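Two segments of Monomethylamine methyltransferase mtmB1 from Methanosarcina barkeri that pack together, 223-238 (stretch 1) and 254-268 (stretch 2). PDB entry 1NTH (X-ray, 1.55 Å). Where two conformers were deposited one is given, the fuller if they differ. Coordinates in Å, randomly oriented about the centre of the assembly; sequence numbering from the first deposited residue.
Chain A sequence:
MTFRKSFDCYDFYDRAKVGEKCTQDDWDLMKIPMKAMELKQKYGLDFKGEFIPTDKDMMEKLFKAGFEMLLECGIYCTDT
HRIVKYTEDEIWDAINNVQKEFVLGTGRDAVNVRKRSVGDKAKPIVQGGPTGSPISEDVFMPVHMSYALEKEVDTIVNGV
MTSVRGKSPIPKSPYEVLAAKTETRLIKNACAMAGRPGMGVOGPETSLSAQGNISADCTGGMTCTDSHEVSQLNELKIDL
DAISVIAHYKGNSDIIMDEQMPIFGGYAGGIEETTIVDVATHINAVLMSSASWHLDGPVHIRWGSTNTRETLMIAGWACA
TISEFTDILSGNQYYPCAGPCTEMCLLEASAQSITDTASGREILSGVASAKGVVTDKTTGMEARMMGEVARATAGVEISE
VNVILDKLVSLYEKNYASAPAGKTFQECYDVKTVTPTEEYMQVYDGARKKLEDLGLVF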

# COMPACT_ATOMS: atom_id res chain seq x y z
N THR A 223 8.16 -6.74 9.76
CA THR A 223 8.32 -5.76 8.69
C THR A 223 9.52 -4.87 9.01
O THR A 223 10.15 -5.03 10.06
CB THR A 223 7.05 -4.90 8.52
OG1 THR A 223 7.17 -4.10 7.33
CG2 THR A 223 6.84 -4.00 9.72
N CYS A 224 9.83 -3.92 8.14
CA CYS A 224 11.01 -3.08 8.35
C CYS A 224 11.03 -2.24 9.62
O CYS A 224 12.10 -1.80 10.04
CB CYS A 224 11.27 -2.19 7.13
SG CYS A 224 10.04 -0.91 6.84
N THR A 225 9.87 -2.01 10.23
CA THR A 225 9.78 -1.22 11.45
C THR A 225 9.94 -2.05 12.72
O THR A 225 9.69 -1.56 13.83
CB THR A 225 8.44 -0.47 11.51
OG1 THR A 225 7.37 -1.38 11.23
CG2 THR A 225 8.42 0.66 10.49
N ASP A 226 10.35 -3.30 12.55
CA ASP A 226 10.60 -4.19 13.68
C ASP A 226 12.11 -4.41 13.75
O ASP A 226 12.80 -4.26 12.75
CB ASP A 226 9.92 -5.55 13.47
CG ASP A 226 8.42 -5.45 13.41
OD1 ASP A 226 7.82 -4.79 14.29
OD2 ASP A 226 7.83 -6.04 12.48
N SER A 227 12.61 -4.76 14.93
CA SER A 227 14.05 -5.02 15.09
C SER A 227 14.34 -6.45 14.65
O SER A 227 13.73 -7.39 15.16
CB SER A 227 14.48 -4.83 16.54
OG SER A 227 14.43 -3.46 16.92
N HIS A 228 15.28 -6.60 13.72
CA HIS A 228 15.67 -7.90 13.18
C HIS A 228 16.96 -8.37 13.81
O HIS A 228 18.01 -7.75 13.67
CB HIS A 228 15.80 -7.80 11.67
CG HIS A 228 14.51 -7.45 11.00
ND1 HIS A 228 13.84 -8.31 10.16
CD2 HIS A 228 13.73 -6.35 11.12
CE1 HIS A 228 12.70 -7.76 9.80
NE2 HIS A 228 12.60 -6.57 10.37
N GLU A 229 16.86 -9.50 14.50
CA GLU A 229 17.97 -10.05 15.25
C GLU A 229 19.01 -10.89 14.52
O GLU A 229 18.68 -11.77 13.73
CB GLU A 229 17.38 -10.87 16.39
CG GLU A 229 18.38 -11.53 17.31
CD GLU A 229 17.67 -12.41 18.31
OE1 GLU A 229 17.70 -13.65 18.13
OE2 GLU A 229 17.06 -11.86 19.25
N VAL A 230 20.27 -10.59 14.79
CA VAL A 230 21.39 -11.36 14.26
C VAL A 230 22.28 -11.55 15.49
O VAL A 230 22.57 -10.60 16.21
CB VAL A 230 22.14 -10.62 13.13
CG1 VAL A 230 22.71 -9.32 13.62
CG2 VAL A 230 23.24 -11.53 12.59
N SER A 231 22.71 -12.79 15.73
CA SER A 231 23.50 -13.08 16.92
C SER A 231 24.98 -13.36 16.71
O SER A 231 25.36 -14.21 15.90
CB SER A 231 22.89 -14.28 17.65
OG SER A 231 21.52 -14.07 17.93
N GLN A 232 25.82 -12.64 17.44
CA GLN A 232 27.26 -12.86 17.37
C GLN A 232 27.53 -14.02 18.33
O GLN A 232 26.74 -14.28 19.23
CB GLN A 232 28.04 -11.64 17.87
CG GLN A 232 27.97 -10.42 16.97
CD GLN A 232 28.96 -9.35 17.39
OE1 GLN A 232 30.16 -9.62 17.49
NE2 GLN A 232 28.47 -8.14 17.65
N LEU A 233 28.64 -14.71 18.13
CA LEU A 233 28.98 -15.83 19.00
C LEU A 233 30.00 -15.39 20.06
O LEU A 233 30.39 -14.23 20.10
CB LEU A 233 29.52 -16.99 18.16
CG LEU A 233 28.58 -17.47 17.05
CD1 LEU A 233 29.19 -18.67 16.34
CD2 LEU A 233 27.22 -17.84 17.65
N ASN A 234 30.44 -16.33 20.90
CA ASN A 234 31.40 -16.01 21.97
C ASN A 234 32.78 -16.61 21.72
O ASN A 234 32.89 -17.83 21.57
CB ASN A 234 30.88 -16.54 23.30
CG ASN A 234 29.56 -15.92 23.70
OD1 ASN A 234 28.53 -16.16 23.08
ND2 ASN A 234 29.59 -15.11 24.75
N GLU A 235 33.84 -15.79 21.64
CA GLU A 235 33.79 -14.33 21.75
C GLU A 235 34.46 -13.83 20.47
O GLU A 235 35.41 -14.46 19.99
CB GLU A 235 34.61 -13.85 22.96
CG GLU A 235 34.21 -14.42 24.32
CD GLU A 235 32.83 -13.97 24.77
OE1 GLU A 235 32.27 -13.03 24.16
OE2 GLU A 235 32.30 -14.56 25.74
N LEU A 236 34.00 -12.69 19.94
CA LEU A 236 34.54 -12.14 18.68
C LEU A 236 34.55 -13.28 17.68
O LEU A 236 35.58 -13.65 17.11
CB LEU A 236 35.96 -11.59 18.87
CG LEU A 236 36.04 -10.16 19.43
CD1 LEU A 236 35.54 -10.13 20.86
CD2 LEU A 236 37.48 -9.67 19.36
N LYS A 237 33.36 -13.83 17.46
CA LYS A 237 33.19 -14.99 16.61
C LYS A 237 31.83 -14.94 15.91
O LYS A 237 30.88 -14.35 16.42
CB LYS A 237 33.28 -16.23 17.51
CG LYS A 237 33.14 -17.57 16.83
CD LYS A 237 33.12 -18.68 17.88
CE LYS A 237 34.39 -18.67 18.73
NZ LYS A 237 34.31 -19.64 19.86
N ILE A 238 31.74 -15.57 14.74
CA ILE A 238 30.50 -15.59 13.98
C ILE A 238 30.44 -16.79 13.04
O ILE A 238 31.47 -17.38 12.70
CB ILE A 238 30.35 -14.28 13.15
CG1 ILE A 238 28.90 -14.08 12.72
CG2 ILE A 238 31.24 -14.34 11.92
CD1 ILE A 238 27.97 -13.80 13.88
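Stretch 2 (254-268) DIIMDEQMPIFGGYA

Stretch 2 runs alongside stretch 1 as a neighbouring parallel β-strand. The strands cover roughly 227-231 and 255-259. Their N-to-C directions differ by 35°, the signed crossing angle is -35°, and the axes approach to 4.3 Å. The register is regular. H228 lies beside I256, E229 beside M257, V230 beside D258 and S231 beside E259, with CA-CA distances of 4.8 to 5.0 Å.

The ladder has the staggered pattern of parallel sheet. H228 N donates to I255 O (2.9 Å), and M257 N donates to H228 O (2.7 Å). V230 N then bonds M257 O (3.1 Å), and E259 N bonds V230 O (2.9 Å). Q232 N closes the series on E259 O (2.8 Å). Thus H228 and V230 use both N and O toward stretch 2. Before the ladder, T223 to D226 form a type I turn, and a weak bond joins I255 N to C224 O (3.4 Å). Beyond it both chains are mostly loop. A cis peptide precedes E235, and stretch 2 makes a type II turn from I263 to G266. G265 has phi/psi of 85/5, where a CB would be jammed against the preceding carbonyl.

Side chains alternate between the sheet faces. H228, V230, I256 and D258 share one face. There V230 CG1 lies 4.2 Å from I256 CG2. D254 CB packs over the H228 ring, 3.5 Å from its centroid. The ring is held within stretch 1 by H228 NE2 bonding T223 O (2.9 Å).

E229, S231, M257 and E259 lie on the other face. E229 CG touches M257 CE at 3.6 Å. S231 OG donates to E259 OE1 at 2.5 Å, a short bond. E229 OE1 is 3.5 Å from E259 OE1, so two like charges sit close together.

Polar side chains continue the contact. Q232 NE2 donates to D258 OD2 (2.7 Å), reaching back to the strand of stretch 2. Farther on, N234 ND2 donates to M261 O (2.7 Å) and, within its own stretch, to E235 OE2 (2.9 Å). E235 OE2 also accepts from I263 N (3.1 Å). This carboxylate oxygen therefore ties both stretches together. Water 2 links E235 OE2 (2.8 Å) to Y267 N (3.0 Å). Water 3 links E235 OE2 (3.1 Å) to I263 O (2.8 Å) and A268 N (3.0 Å). The Y267 ring presents its edge to N234 O, with CE2 of Y267 3.8 Å from that oxygen. In all, the contact buries 1144 Å², both sides summed.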

# COMPACT_ATOMS: atom_id res chain seq x y z
N ASP A 254 15.53 -3.47 6.55
CA ASP A 254 15.07 -3.77 7.91
C ASP A 254 15.94 -3.14 8.98
O ASP A 254 17.16 -3.01 8.82
CB ASP A 254 15.09 -5.29 8.17
CG ASP A 254 14.03 -6.05 7.41
OD1 ASP A 254 12.93 -5.51 7.19
OD2 ASP A 254 14.29 -7.22 7.06
N ILE A 255 15.33 -2.75 10.10
CA ILE A 255 16.09 -2.22 11.22
C ILE A 255 16.81 -3.45 11.76
O ILE A 255 16.18 -4.48 12.03
CB ILE A 255 15.16 -1.65 12.32
CG1 ILE A 255 14.51 -0.35 11.84
CG2 ILE A 255 15.95 -1.42 13.61
CD1 ILE A 255 15.50 0.75 11.52
N ILE A 256 18.13 -3.36 11.89
CA ILE A 256 18.92 -4.50 12.35
C ILE A 256 19.42 -4.38 13.79
O ILE A 256 20.02 -3.38 14.17
CB ILE A 256 20.16 -4.70 11.44
CG1 ILE A 256 19.70 -5.06 10.02
CG2 ILE A 256 21.06 -5.80 12.00
CD1 ILE A 256 20.83 -5.16 9.01
N MET A 257 19.15 -5.42 14.57
CA MET A 257 19.62 -5.47 15.95
C MET A 257 20.64 -6.59 16.06
O MET A 257 20.30 -7.77 15.96
CB MET A 257 18.47 -5.76 16.93
CG MET A 257 18.95 -5.80 18.39
SD MET A 257 17.90 -6.77 19.49
CE MET A 257 18.47 -8.43 19.08
N ASP A 258 21.90 -6.21 16.22
CA ASP A 258 22.98 -7.18 16.38
C ASP A 258 23.08 -7.42 17.88
O ASP A 258 22.96 -6.48 18.66
CB ASP A 258 24.29 -6.60 15.84
CG ASP A 258 25.51 -7.39 16.27
OD1 ASP A 258 26.04 -8.17 15.45
OD2 ASP A 258 25.93 -7.24 17.44
N GLU A 259 23.27 -8.67 18.29
CA GLU A 259 23.38 -8.95 19.72
C GLU A 259 24.61 -9.79 20.03
O GLU A 259 25.07 -10.57 19.20
CB GLU A 259 22.13 -9.68 20.23
CG GLU A 259 21.96 -11.08 19.69
CD GLU A 259 20.78 -11.80 20.32
OE1 GLU A 259 20.60 -13.00 20.04
OE2 GLU A 259 20.04 -11.16 21.09
N GLN A 260 25.14 -9.62 21.24
CA GLN A 260 26.28 -10.40 21.69
C GLN A 260 26.15 -10.45 23.20
O GLN A 260 25.82 -9.46 23.85
CB GLN A 260 27.61 -9.77 21.27
CG GLN A 260 28.75 -10.80 21.16
CD GLN A 260 29.49 -11.04 22.46
OE1 GLN A 260 29.90 -12.16 22.77
NE2 GLN A 260 29.69 -9.97 23.23
N MET A 261 26.39 -11.63 23.77
CA MET A 261 26.28 -11.82 25.20
C MET A 261 27.60 -12.33 25.76
O MET A 261 27.80 -13.53 25.91
CB MET A 261 25.16 -12.81 25.51
CG MET A 261 23.78 -12.35 25.03
SD MET A 261 23.54 -12.31 23.23
CE MET A 261 23.21 -14.06 22.90
N PRO A 262 28.53 -11.41 26.06
CA PRO A 262 29.84 -11.81 26.59
C PRO A 262 29.70 -12.55 27.92
O PRO A 262 28.85 -12.21 28.74
CB PRO A 262 30.58 -10.48 26.72
CG PRO A 262 29.48 -9.49 26.98
CD PRO A 262 28.40 -9.94 26.02
N ILE A 263 30.53 -13.56 28.11
CA ILE A 263 30.46 -14.37 29.31
C ILE A 263 31.52 -14.03 30.35
O ILE A 263 32.72 -14.19 30.11
CB ILE A 263 30.59 -15.87 28.95
CG1 ILE A 263 29.47 -16.26 27.98
CG2 ILE A 263 30.51 -16.73 30.21
CD1 ILE A 263 29.57 -17.68 27.44
N PHE A 264 31.08 -13.55 31.51
CA PHE A 264 32.00 -13.24 32.60
C PHE A 264 32.57 -14.57 33.07
O PHE A 264 31.81 -15.49 33.37
CB PHE A 264 31.27 -12.58 33.76
CG PHE A 264 32.06 -12.58 35.04
CD1 PHE A 264 33.22 -11.83 35.15
CD2 PHE A 264 31.68 -13.39 36.11
CE1 PHE A 264 34.01 -11.88 36.30
CE2 PHE A 264 32.45 -13.46 37.27
CZ PHE A 264 33.62 -12.70 37.36
N GLY A 265 33.89 -14.65 33.15
CA GLY A 265 34.51 -15.90 33.57
C GLY A 265 34.66 -16.82 32.38
O GLY A 265 35.07 -17.98 32.52
N GLY A 266 34.32 -16.30 31.20
CA GLY A 266 34.43 -17.07 29.97
C GLY A 266 35.81 -17.01 29.36
O GLY A 266 36.80 -16.85 30.07
N TYR A 267 35.88 -17.12 28.03
CA TYR A 267 37.17 -17.11 27.34
C TYR A 267 38.01 -15.85 27.54
O TYR A 267 39.24 -15.91 27.51
CB TYR A 267 36.98 -17.35 25.84
CG TYR A 267 36.30 -18.66 25.49
CD1 TYR A 267 36.68 -19.85 26.11
CD2 TYR A 267 35.30 -18.70 24.52
CE1 TYR A 267 36.07 -21.06 25.77
CE2 TYR A 267 34.69 -19.90 24.17
CZ TYR A 267 35.07 -21.08 24.80
OH TYR A 267 34.46 -22.26 24.45
N ALA A 268 37.36 -14.71 27.73
CA ALA A 268 38.08 -13.45 27.91
C ALA A 268 38.71 -13.32 29.29
O ALA A 268 39.78 -12.74 29.45
CB ALA A 268 37.15 -12.28 27.66
O HOH W 1 27.09 -13.99 22.15
O HOH W 2 33.29 -17.03 26.59
O HOH W 3 34.40 -14.17 27.93